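Side-chain contact in neurotoxin (Clostridium botulinum, PDB 1ZB7), which acts inside host cells as a zinc endopeptidase that cleaves the synaptobrevins VAMP1, VAMP2 and VAMP3, as the light chain of type G botulinum neurotoxin: residues 307-311 and 312-316. Sequence-based numbering, arbitrary orientation.
Sequences SSAQG and SGIDI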
loop_
_atom_site.group_PDB
_atom_site.type_symbol
_atom_site.label_atom_id
_atom_site.label_comp_id
_atom_site.label_asym_id
_atom_site.label_seq_id
_atom_site.Cartn_x
_atom_site.Cartn_y
_atom_site.Cartn_z
ATOM N N SER A 307 -30.188 -35.743 -3.595
ATOM C CA SER A 307 -30.779 -37.117 -3.743
ATOM C C SER A 307 -30.652 -37.603 -5.198
ATOM O O SER A 307 -30.973 -38.745 -5.445
ATOM C CB SER A 307 -32.167 -37.025 -3.365
ATOM O OG SER A 307 -32.801 -36.170 -4.242
ATOM N N SER A 308 -30.150 -36.744 -6.122
ATOM C CA SER A 308 -29.923 -37.181 -7.471
ATOM C C SER A 308 -29.114 -36.147 -8.212
ATOM O O SER A 308 -28.727 -35.082 -7.710
ATOM C CB SER A 308 -31.238 -37.493 -8.232
ATOM O OG SER A 308 -32.046 -36.304 -8.279
ATOM N N ALA A 309 -28.827 -36.503 -9.442
ATOM C CA ALA A 309 -28.057 -35.745 -10.322
ATOM C C ALA A 309 -28.913 -35.322 -11.504
ATOM O O ALA A 309 -29.838 -35.986 -11.842
ATOM C CB ALA A 309 -26.889 -36.572 -10.781
ATOM N N GLN A 310 -28.578 -34.200 -12.141
ATOM C CA GLN A 310 -29.328 -33.741 -13.322
ATOM C C GLN A 310 -29.229 -34.692 -14.505
ATOM O O GLN A 310 -30.243 -34.875 -15.249
ATOM C CB GLN A 310 -28.973 -32.317 -13.710
ATOM C CG GLN A 310 -29.978 -31.276 -13.057
ATOM C CD GLN A 310 -29.508 -29.848 -13.307
ATOM O OE1 GLN A 310 -28.525 -29.635 -14.055
ATOM N NE2 GLN A 310 -30.164 -28.875 -12.672
ATOM N N GLY A 311 -28.073 -35.343 -14.618
ATOM C CA GLY A 311 -27.764 -36.191 -15.745
ATOM C C GLY A 311 -27.530 -37.614 -15.282
ATOM O O GLY A 311 -28.075 -38.061 -14.234
ATOM N N SER A 312 -26.785 -38.371 -16.080
ATOM C CA SER A 312 -26.702 -39.816 -15.890
ATOM C C SER A 312 -25.255 -40.031 -15.518
ATOM O O SER A 312 -24.464 -39.140 -15.737
ATOM C CB SER A 312 -27.079 -40.571 -17.188
ATOM O OG SER A 312 -26.180 -40.196 -18.243
ATOM N N GLY A 313 -24.912 -41.161 -14.902
ATOM C CA GLY A 313 -23.520 -41.461 -14.570
ATOM C C GLY A 313 -22.994 -40.937 -13.247
ATOM O O GLY A 313 -21.954 -41.381 -12.787
ATOM N N ILE A 314 -23.648 -39.951 -12.644
ATOM C CA ILE A 314 -23.132 -39.361 -11.405
ATOM C C ILE A 314 -23.550 -40.251 -10.238
ATOM O O ILE A 314 -24.695 -40.428 -9.974
ATOM C CB ILE A 314 -23.603 -37.883 -11.164
ATOM C CG1 ILE A 314 -23.106 -36.964 -12.289
ATOM C CG2 ILE A 314 -23.108 -37.319 -9.796
ATOM C CD1 ILE A 314 -21.650 -36.722 -12.292
ATOM N N ASP A 315 -22.600 -40.793 -9.531
ATOM C CA ASP A 315 -22.885 -41.622 -8.390
ATOM C C ASP A 315 -22.860 -40.724 -7.174
ATOM O O ASP A 315 -21.803 -40.283 -6.773
ATOM C CB ASP A 315 -21.814 -42.682 -8.245
ATOM C CG ASP A 315 -22.100 -43.628 -7.074
ATOM O OD1 ASP A 315 -22.674 -44.730 -7.342
ATOM O OD2 ASP A 315 -21.832 -43.253 -5.919
ATOM N N ILE A 316 -24.039 -40.449 -6.626
ATOM C CA ILE A 316 -24.240 -39.476 -5.548
ATOM C C ILE A 316 -23.399 -39.687 -4.287
ATOM O O ILE A 316 -22.805 -38.719 -3.758
ATOM C CB ILE A 316 -25.723 -39.502 -5.068
ATOM C CG1 ILE A 316 -26.678 -39.182 -6.223
ATOM C CG2 ILE A 316 -25.962 -38.487 -4.021
ATOM C CD1 ILE A 316 -26.249 -38.103 -7.086
#
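The methyl group of Ala309 meets two isoleucines where the chain doubles back on itself, and these apolar contacts join the two arms of the turn. Ala309 CB lies 3.6 Å from Ile314 CB, with both branches of that side chain close by: CG2 of Ile314 is 4.0 Å from the methyl and CG1 4.1 Å. The alanine therefore sits against the branch point of Ile314 rather than the end of its chain. Ile316 approaches differently, by its tip. Its CG1 stands beside the backbone N and anti to the carbonyl carbon (chi1 -59°), set towards the other arm, and CD1 continues from it to the opposing main chain, 3.6 Å from Ser308 C and 3.8 Å from Ser308 CA. The same CD1 is 4.1 Å from Ala309 CB, so the alanine touches both isoleucines. The arms run roughly antiparallel, their end-to-end directions 152° apart, yet the contacts between them are van der Waals, without the backbone ladder of a beta hairpin. Around the bend the packing gives way to solvent: Gly311, Ser312 and Gly313 are exposed, and the CB of Ser312 points away from the other arm. Gly313 has a positive phi of 87°, a conformation that glycine accepts readily and that helps the chain reverse. The turn lies at the surface, its centre about 29 Å from the centre of the chain. One arm carries the short, weakly bonded strand 308-309, which pairs in parallel with strand 128-129 through backbone bonds of Ser308 and Gln310 to Phe129; Ile316 also rests on Phe129, and Ile314 on Ala131. The other arm leads into helix 316-327, where Asp315 is the N-cap, its OD2 accepting a hydrogen bond from Leu318 N.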